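Local structure of arginyl-tRNA synthetase, putative (Plasmodium falciparum, 5JLD) at residues 336-350 and 368-380. The protein probably attaches L-arginine to its cognate tRNA at the expense of ATP, as a class I aminoacyl-tRNA synthetase of the malaria parasite. Numbering follows the deposited sequence.
Sequences LTQLNCNCVIYVTDI and WGDKNAKLMHVGF
From C343 to D349 one strand runs parallel to K374-F380, their axes 4.6 Å apart at 27°, and an unbroken ladder of backbone hydrogen bonds, from K374 N to N342 O through to I350 N to F380 O, zips them together. On the 343-349 strand V344, Y346 and T348 each give both N-H and C=O, with N342 O and I350 N at the ends, the usual pattern of parallel pairing. On one face of the sheet, I345 and M376 lie side by side; the methionine, with CG beside its backbone N (chi1 -40°) and the chain then extended to the sulfur, brings SD to 4.0 Å from I345 CG1 and also near C343 SG. Farther along this face, I345 CG2 meets V378 CG2 at 3.6 Å. V344 and L375 pack in the same side-by-side manner on the other face, where the ring of H377, carried forward by a CG anti to its backbone N (chi1 -179°), donates from NE2 to T348 OG1 at 2.8 Å. That hydroxyl, somewhat out of the ring plane, donates in turn to D349 O. At this same end, but turned to the I345 side, the F380 ring lies over the 348-349 peptide, with D349 N above one face. At the opposite end, N342 ND2 reaches D370 OD2 at 3.0 Å, on the anti side but tilted well out of the carboxylate plane, while N342 OD1 accepts from N133 N. D370 OD1 closes an Asx turn with N372 N, and one water joins D370 N to L336 O and C341 O. The pair belongs to the beta-alpha-beta unit of the Rossmann-type catalytic domain: strand 374-380 is outermost in the parallel sheet, 343-349 pairs on its other edge with strand 133-137, helix 353-364 covers the L375 and H377 face, and helix 149-167 packs against I345 and F380.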
ATOM      1  N   LEU A 336      12.926  15.349  -6.291  1.00 43.38           N
ATOM      2  CA  LEU A 336      13.586  14.854  -7.503  1.00 46.04           C
ATOM      3  C   LEU A 336      15.073  15.231  -7.574  1.00 45.61           C
ATOM      4  O   LEU A 336      15.914  14.396  -7.947  1.00 41.71           O
ATOM      5  CB  LEU A 336      12.854  15.375  -8.740  1.00 41.24           C
ATOM      6  CG  LEU A 336      11.505  14.704  -9.002  1.00 43.04           C
ATOM      7  CD1 LEU A 336      10.801  15.422 -10.125  1.00 43.27           C
ATOM      8  CD2 LEU A 336      11.692  13.233  -9.349  1.00 43.49           C
ATOM      9  N   THR A 337      15.392  16.479  -7.217  1.00 43.70           N
ATOM     10  CA  THR A 337      16.764  16.970  -7.376  1.00 45.67           C
ATOM     11  C   THR A 337      17.626  16.748  -6.127  1.00 43.99           C
ATOM     12  O   THR A 337      18.828  16.528  -6.238  1.00 45.56           O
ATOM     13  CB  THR A 337      16.794  18.485  -7.743  1.00 42.75           C
ATOM     14  OG1 THR A 337      16.303  19.263  -6.647  1.00 43.45           O
ATOM     15  CG2 THR A 337      15.942  18.764  -8.986  1.00 41.39           C
ATOM     16  N   GLN A 338      17.028  16.802  -4.939  1.00 37.46           N
ATOM     17  CA  GLN A 338      17.831  16.736  -3.718  1.00 43.11           C
ATOM     18  C   GLN A 338      17.785  15.359  -3.064  1.00 45.82           C
ATOM     19  O   GLN A 338      18.769  14.929  -2.469  1.00 47.66           O
ATOM     20  CB  GLN A 338      17.392  17.828  -2.714  1.00 37.99           C
ATOM     21  CG  GLN A 338      17.239  19.218  -3.349  1.00 43.41           C
ATOM     22  CD  GLN A 338      18.509  19.722  -4.058  1.00 46.97           C
ATOM     23  OE1 GLN A 338      19.615  19.703  -3.497  1.00 44.26           O
ATOM     24  NE2 GLN A 338      18.342  20.188  -5.298  1.00 39.76           N
ATOM     25  N   LEU A 339      16.657  14.662  -3.176  1.00 51.85           N
ATOM     26  CA  LEU A 339      16.549  13.308  -2.633  1.00 48.42           C
ATOM     27  C   LEU A 339      16.766  12.260  -3.725  1.00 49.33           C
ATOM     28  O   LEU A 339      16.839  11.072  -3.435  1.00 50.83           O
ATOM     29  CB  LEU A 339      15.188  13.097  -1.975  1.00 44.32           C
ATOM     30  CG  LEU A 339      14.904  13.938  -0.730  1.00 54.19           C
ATOM     31  CD1 LEU A 339      13.579  13.497  -0.114  1.00 52.22           C
ATOM     32  CD2 LEU A 339      16.055  13.819   0.287  1.00 51.74           C
ATOM     33  N   ASN A 340      16.858  12.705  -4.974  1.00 43.73           N
ATOM     34  CA  ASN A 340      17.081  11.802  -6.102  1.00 47.00           C
ATOM     35  C   ASN A 340      16.050  10.681  -6.188  1.00 48.14           C
ATOM     36  O   ASN A 340      16.381   9.533  -6.490  1.00 42.41           O
ATOM     37  CB  ASN A 340      18.507  11.227  -6.038  1.00 41.74           C
ATOM     38  CG  ASN A 340      19.578  12.317  -6.220  1.00 54.67           C
ATOM     39  OD1 ASN A 340      19.727  12.852  -7.315  1.00 59.94           O
ATOM     40  ND2 ASN A 340      20.306  12.656  -5.143  1.00 46.93           N
ATOM     41  N   CYS A 341      14.792  11.026  -5.938  1.00 47.81           N
ATOM     42  CA  CYS A 341      13.709  10.046  -5.952  1.00 39.66           C
ATOM     43  C   CYS A 341      13.481   9.454  -7.339  1.00 41.39           C
ATOM     44  O   CYS A 341      13.465  10.166  -8.348  1.00 41.72           O
ATOM     45  CB  CYS A 341      12.414  10.675  -5.439  1.00 38.02           C
ATOM     46  SG  CYS A 341      12.367  10.885  -3.636  1.00 44.68           S
ATOM     47  N   ASN A 342      13.300   8.140  -7.375  1.00 43.87           N
ATOM     48  CA  ASN A 342      12.983   7.433  -8.615  1.00 43.73           C
ATOM     49  C   ASN A 342      11.492   7.135  -8.704  1.00 43.42           C
ATOM     50  O   ASN A 342      10.939   6.931  -9.785  1.00 40.26           O
ATOM     51  CB  ASN A 342      13.805   6.165  -8.702  1.00 44.75           C
ATOM     52  CG  ASN A 342      15.288   6.451  -8.597  1.00 42.57           C
ATOM     53  OD1 ASN A 342      15.937   6.095  -7.610  1.00 39.34           O
ATOM     54  ND2 ASN A 342      15.826   7.127  -9.608  1.00 41.37           N
ATOM     55  N   CYS A 343      10.833   7.170  -7.554  1.00 41.31           N
ATOM     56  CA  CYS A 343       9.401   6.998  -7.517  1.00 40.18           C
ATOM     57  C   CYS A 343       8.814   7.862  -6.397  1.00 36.77           C
ATOM     58  O   CYS A 343       9.297   7.851  -5.270  1.00 46.28           O
ATOM     59  CB  CYS A 343       9.051   5.513  -7.331  1.00 36.44           C
ATOM     60  SG  CYS A 343       7.298   5.146  -7.159  1.00 62.18           S
ATOM     61  N   VAL A 344       7.788   8.635  -6.726  1.00 33.85           N
ATOM     62  CA  VAL A 344       7.111   9.456  -5.727  1.00 38.29           C
ATOM     63  C   VAL A 344       5.625   9.202  -5.743  1.00 43.50           C
ATOM     64  O   VAL A 344       4.934   9.394  -6.757  1.00 37.11           O
ATOM     65  CB  VAL A 344       7.340  10.970  -5.929  1.00 43.92           C
ATOM     66  CG1 VAL A 344       6.726  11.744  -4.766  1.00 31.81           C
ATOM     67  CG2 VAL A 344       8.821  11.281  -6.052  1.00 43.22           C
ATOM     68  N   ILE A 345       5.132   8.811  -4.584  1.00 38.79           N
ATOM     69  CA  ILE A 345       3.772   8.380  -4.463  1.00 34.33           C
ATOM     70  C   ILE A 345       3.030   9.319  -3.539  1.00 40.17           C
ATOM     71  O   ILE A 345       3.434   9.503  -2.414  1.00 39.90           O
ATOM     72  CB  ILE A 345       3.720   6.924  -3.930  1.00 36.85           C
ATOM     73  CG1 ILE A 345       4.321   5.962  -4.961  1.00 34.65           C
ATOM     74  CG2 ILE A 345       2.312   6.551  -3.553  1.00 37.49           C
ATOM     75  CD1 ILE A 345       4.720   4.582  -4.359  1.00 35.11           C
ATOM     76  N   TYR A 346       1.961   9.923  -4.039  1.00 42.04           N
ATOM     77  CA  TYR A 346       1.107  10.797  -3.259  1.00 37.35           C
ATOM     78  C   TYR A 346      -0.188  10.089  -2.864  1.00 44.35           C
ATOM     79  O   TYR A 346      -1.023   9.814  -3.713  1.00 40.83           O
ATOM     80  CB  TYR A 346       0.779  12.052  -4.060  1.00 42.90           C
ATOM     81  CG  TYR A 346       1.968  12.954  -4.281  1.00 47.85           C
ATOM     82  CD1 TYR A 346       2.852  12.716  -5.326  1.00 46.33           C
ATOM     83  CD2 TYR A 346       2.206  14.053  -3.444  1.00 47.07           C
ATOM     84  CE1 TYR A 346       3.946  13.539  -5.539  1.00 45.05           C
ATOM     85  CE2 TYR A 346       3.314  14.894  -3.648  1.00 40.44           C
ATOM     86  CZ  TYR A 346       4.171  14.619  -4.701  1.00 39.54           C
ATOM     87  OH  TYR A 346       5.254  15.406  -4.942  1.00 41.27           O
ATOM     88  N   VAL A 347      -0.354   9.808  -1.578  1.00 41.48           N
ATOM     89  CA  VAL A 347      -1.573   9.177  -1.081  1.00 44.47           C
ATOM     90  C   VAL A 347      -2.562  10.259  -0.642  1.00 44.83           C
ATOM     91  O   VAL A 347      -2.318  10.910   0.363  1.00 46.35           O
ATOM     92  CB  VAL A 347      -1.263   8.231   0.118  1.00 40.05           C
ATOM     93  CG1 VAL A 347      -2.545   7.695   0.728  1.00 38.90           C
ATOM     94  CG2 VAL A 347      -0.332   7.119  -0.302  1.00 36.67           C
ATOM     95  N   THR A 348      -3.644  10.489  -1.397  1.00 43.59           N
ATOM     96  CA  THR A 348      -4.614  11.532  -1.020  1.00 43.08           C
ATOM     97  C   THR A 348      -6.065  11.246  -1.428  1.00 44.78           C
ATOM     98  O   THR A 348      -6.320  10.295  -2.152  1.00 44.41           O
ATOM     99  CB  THR A 348      -4.280  12.936  -1.642  1.00 62.86           C
ATOM    100  OG1 THR A 348      -4.751  12.992  -2.997  1.00 58.31           O
ATOM    101  CG2 THR A 348      -2.788  13.260  -1.603  1.00 56.35           C
ATOM    102  N   ASP A 349      -6.997  12.103  -0.980  1.00 48.87           N
ATOM    103  CA  ASP A 349      -8.376  12.100  -1.483  1.00 55.97           C
ATOM    104  C   ASP A 349      -8.361  12.038  -2.991  1.00 56.12           C
ATOM    105  O   ASP A 349      -7.531  12.690  -3.642  1.00 50.66           O
ATOM    106  CB  ASP A 349      -9.169  13.353  -1.080  1.00 62.93           C
ATOM    107  CG  ASP A 349      -8.799  13.874   0.277  1.00 79.80           C
ATOM    108  OD1 ASP A 349      -9.174  13.237   1.284  1.00 90.81           O
ATOM    109  OD2 ASP A 349      -8.123  14.923   0.330  1.00 81.35           O
ATOM    110  N   ILE A 350      -9.312  11.286  -3.537  1.00 46.16           N
ATOM    111  CA  ILE A 350      -9.371  11.028  -4.969  1.00 51.70           C
ATOM    112  C   ILE A 350      -9.595  12.333  -5.744  1.00 46.85           C
ATOM    113  O   ILE A 350      -9.102  12.502  -6.865  1.00 53.73           O
ATOM    114  CB  ILE A 350     -10.484   9.972  -5.285  1.00 55.34           C
ATOM    115  CG1 ILE A 350     -10.374   9.471  -6.728  1.00 62.64           C
ATOM    116  CG2 ILE A 350     -11.866  10.517  -4.981  1.00 53.90           C
ATOM    117  CD1 ILE A 350      -8.983   8.971  -7.097  1.00 65.67           C
ATOM    118  N   TRP A 368      14.219  18.330 -14.159  1.00 54.01           N
ATOM    119  CA  TRP A 368      14.470  18.050 -12.750  1.00 53.05           C
ATOM    120  C   TRP A 368      14.621  16.562 -12.462  1.00 50.23           C
ATOM    121  O   TRP A 368      13.702  15.774 -12.708  1.00 46.26           O
ATOM    122  CB  TRP A 368      13.352  18.628 -11.888  1.00 49.93           C
ATOM    123  CG  TRP A 368      13.228  20.110 -11.998  1.00 46.45           C
ATOM    124  CD1 TRP A 368      14.116  20.973 -12.591  1.00 47.56           C
ATOM    125  CD2 TRP A 368      12.161  20.914 -11.499  1.00 45.59           C
ATOM    126  NE1 TRP A 368      13.663  22.270 -12.482  1.00 48.75           N
ATOM    127  CE2 TRP A 368      12.465  22.261 -11.816  1.00 51.79           C
ATOM    128  CE3 TRP A 368      10.973  20.633 -10.814  1.00 42.68           C
ATOM    129  CZ2 TRP A 368      11.622  23.320 -11.472  1.00 47.01           C
ATOM    130  CZ3 TRP A 368      10.139  21.700 -10.469  1.00 43.47           C
ATOM    131  CH2 TRP A 368      10.470  23.016 -10.802  1.00 43.94           C
ATOM    132  N   GLY A 369      15.787  16.206 -11.931  1.00 44.13           N
ATOM    133  CA  GLY A 369      16.092  14.861 -11.504  1.00 48.77           C
ATOM    134  C   GLY A 369      15.922  13.822 -12.596  1.00 51.85           C
ATOM    135  O   GLY A 369      16.093  14.102 -13.781  1.00 48.75           O
ATOM    136  N   ASP A 370      15.594  12.614 -12.159  1.00 44.33           N
ATOM    137  CA  ASP A 370      15.391  11.450 -13.018  1.00 48.49           C
ATOM    138  C   ASP A 370      14.182  11.635 -13.934  1.00 45.65           C
ATOM    139  O   ASP A 370      13.042  11.621 -13.455  1.00 45.51           O
ATOM    140  CB  ASP A 370      15.215  10.210 -12.127  1.00 53.62           C
ATOM    141  CG  ASP A 370      14.948   8.935 -12.914  1.00 62.32           C
ATOM    142  OD1 ASP A 370      15.121   8.934 -14.153  1.00 60.84           O
ATOM    143  OD2 ASP A 370      14.596   7.919 -12.266  1.00 63.00           O
ATOM    144  N   LYS A 371      14.419  11.799 -15.235  1.00 46.76           N
ATOM    145  CA  LYS A 371      13.331  12.009 -16.195  1.00 51.31           C
ATOM    146  C   LYS A 371      12.339  10.833 -16.233  1.00 54.86           C
ATOM    147  O   LYS A 371      11.172  11.007 -16.595  1.00 51.00           O
ATOM    148  CB  LYS A 371      13.885  12.258 -17.599  1.00 54.95           C
ATOM    149  CG  LYS A 371      14.664  11.081 -18.178  1.00 64.74           C
ATOM    150  CD  LYS A 371      15.409  11.472 -19.453  1.00 72.56           C
ATOM    151  CE  LYS A 371      16.209  10.302 -20.028  1.00 76.00           C
ATOM    152  NZ  LYS A 371      15.338   9.241 -20.606  1.00 81.99           N
ATOM    153  N   ASN A 372      12.800   9.651 -15.834  1.00 55.22           N
ATOM    154  CA  ASN A 372      11.959   8.457 -15.834  1.00 49.79           C
ATOM    155  C   ASN A 372      11.326   8.215 -14.472  1.00 55.47           C
ATOM    156  O   ASN A 372      10.801   7.125 -14.208  1.00 48.28           O
ATOM    157  CB  ASN A 372      12.769   7.217 -16.235  1.00 50.62           C
ATOM    158  CG  ASN A 372      13.337   7.322 -17.639  1.00 57.77           C
ATOM    159  OD1 ASN A 372      12.634   7.675 -18.583  1.00 60.03           O
ATOM    160  ND2 ASN A 372      14.629   7.035 -17.774  1.00 55.73           N
ATOM    161  N   ALA A 373      11.400   9.214 -13.594  1.00 47.45           N
ATOM    162  CA  ALA A 373      10.784   9.077 -12.284  1.00 45.48           C
ATOM    163  C   ALA A 373       9.304   8.707 -12.433  1.00 45.87           C
ATOM    164  O   ALA A 373       8.563   9.322 -13.203  1.00 51.17           O
ATOM    165  CB  ALA A 373      10.939  10.356 -11.470  1.00 44.39           C
ATOM    166  N   LYS A 374       8.900   7.685 -11.697  1.00 39.69           N
ATOM    167  CA  LYS A 374       7.506   7.255 -11.654  1.00 47.34           C
ATOM    168  C   LYS A 374       6.711   8.074 -10.643  1.00 45.05           C
ATOM    169  O   LYS A 374       6.936   7.985  -9.423  1.00 49.84           O
ATOM    170  CB  LYS A 374       7.425   5.760 -11.306  1.00 52.56           C
ATOM    171  CG  LYS A 374       6.136   5.074 -11.759  1.00 64.37           C
ATOM    172  CD  LYS A 374       6.113   3.613 -11.294  1.00 68.82           C
ATOM    173  CE  LYS A 374       5.050   2.786 -12.005  1.00 65.07           C
ATOM    174  NZ  LYS A 374       5.257   1.328 -11.775  1.00 59.54           N
ATOM    175  N   LEU A 375       5.778   8.870 -11.150  1.00 37.05           N
ATOM    176  CA  LEU A 375       4.995   9.739 -10.308  1.00 43.10           C
ATOM    177  C   LEU A 375       3.589   9.183 -10.207  1.00 44.37           C
ATOM    178  O   LEU A 375       2.885   9.046 -11.212  1.00 43.79           O
ATOM    179  CB  LEU A 375       4.975  11.173 -10.871  1.00 47.26           C
ATOM    180  CG  LEU A 375       6.328  11.848 -11.121  1.00 45.30           C
ATOM    181  CD1 LEU A 375       6.137  13.189 -11.851  1.00 32.62           C
ATOM    182  CD2 LEU A 375       7.136  12.023  -9.820  1.00 41.28           C
ATOM    183  N   MET A 376       3.167   8.882  -8.988  1.00 42.05           N
ATOM    184  CA  MET A 376       1.926   8.167  -8.819  1.00 42.53           C
ATOM    185  C   MET A 376       1.010   8.899  -7.871  1.00 44.29           C
ATOM    186  O   MET A 376       1.415   9.355  -6.804  1.00 38.55           O
ATOM    187  CB  MET A 376       2.175   6.749  -8.300  1.00 43.50           C
ATOM    188  CG  MET A 376       3.374   6.029  -8.910  1.00 47.19           C
ATOM    189  SD  MET A 376       3.461   4.266  -8.458  1.00 61.22           S
ATOM    190  CE  MET A 376       2.115   3.625  -9.449  1.00 38.87           C
ATOM    191  N   HIS A 377      -0.239   9.013  -8.272  1.00 44.61           N
ATOM    192  CA  HIS A 377      -1.261   9.441  -7.355  1.00 46.04           C
ATOM    193  C   HIS A 377      -2.046   8.219  -6.901  1.00 47.87           C
ATOM    194  O   HIS A 377      -2.555   7.479  -7.731  1.00 47.30           O
ATOM    195  CB  HIS A 377      -2.180  10.458  -8.010  1.00 42.25           C
ATOM    196  CG  HIS A 377      -3.243  10.965  -7.089  1.00 53.95           C
ATOM    197  ND1 HIS A 377      -4.530  10.471  -7.102  1.00 55.28           N
ATOM    198  CD2 HIS A 377      -3.206  11.901  -6.116  1.00 62.55           C
ATOM    199  CE1 HIS A 377      -5.244  11.094  -6.183  1.00 62.52           C
ATOM    200  NE2 HIS A 377      -4.469  11.971  -5.571  1.00 67.55           N
ATOM    201  N   VAL A 378      -2.125   8.017  -5.587  1.00 46.73           N
ATOM    202  CA  VAL A 378      -2.912   6.954  -4.973  1.00 44.20           C
ATOM    203  C   VAL A 378      -4.106   7.574  -4.243  1.00 47.52           C
ATOM    204  O   VAL A 378      -3.983   8.064  -3.106  1.00 39.71           O
ATOM    205  CB  VAL A 378      -2.072   6.111  -3.971  1.00 47.68           C
ATOM    206  CG1 VAL A 378      -2.942   5.091  -3.263  1.00 47.22           C
ATOM    207  CG2 VAL A 378      -0.885   5.431  -4.662  1.00 43.39           C
ATOM    208  N   GLY A 379      -5.267   7.545  -4.901  1.00 43.84           N
ATOM    209  CA  GLY A 379      -6.453   8.206  -4.396  1.00 35.06           C
ATOM    210  C   GLY A 379      -7.261   7.333  -3.467  1.00 50.35           C
ATOM    211  O   GLY A 379      -7.236   6.112  -3.601  1.00 54.28           O
ATOM    212  N   PHE A 380      -7.977   7.934  -2.519  1.00 45.29           N
ATOM    213  CA  PHE A 380      -8.924   7.131  -1.734  1.00 51.14           C
ATOM    214  C   PHE A 380     -10.263   7.847  -1.591  1.00 51.80           C
ATOM    215  O   PHE A 380     -10.334   9.074  -1.669  1.00 49.12           O
ATOM    216  CB  PHE A 380      -8.361   6.778  -0.347  1.00 50.06           C
ATOM    217  CG  PHE A 380      -7.966   7.982   0.479  1.00 58.20           C
ATOM    218  CD1 PHE A 380      -8.928   8.738   1.149  1.00 55.45           C
ATOM    219  CD2 PHE A 380      -6.635   8.359   0.587  1.00 55.23           C
ATOM    220  CE1 PHE A 380      -8.569   9.852   1.902  1.00 57.77           C
ATOM    221  CE2 PHE A 380      -6.274   9.469   1.345  1.00 61.43           C
ATOM    222  CZ  PHE A 380      -7.244  10.218   2.000  1.00 56.72           C
TER
HETATM  223  O   HOH W   1      15.242  12.211  -9.276  1.00 40.92           O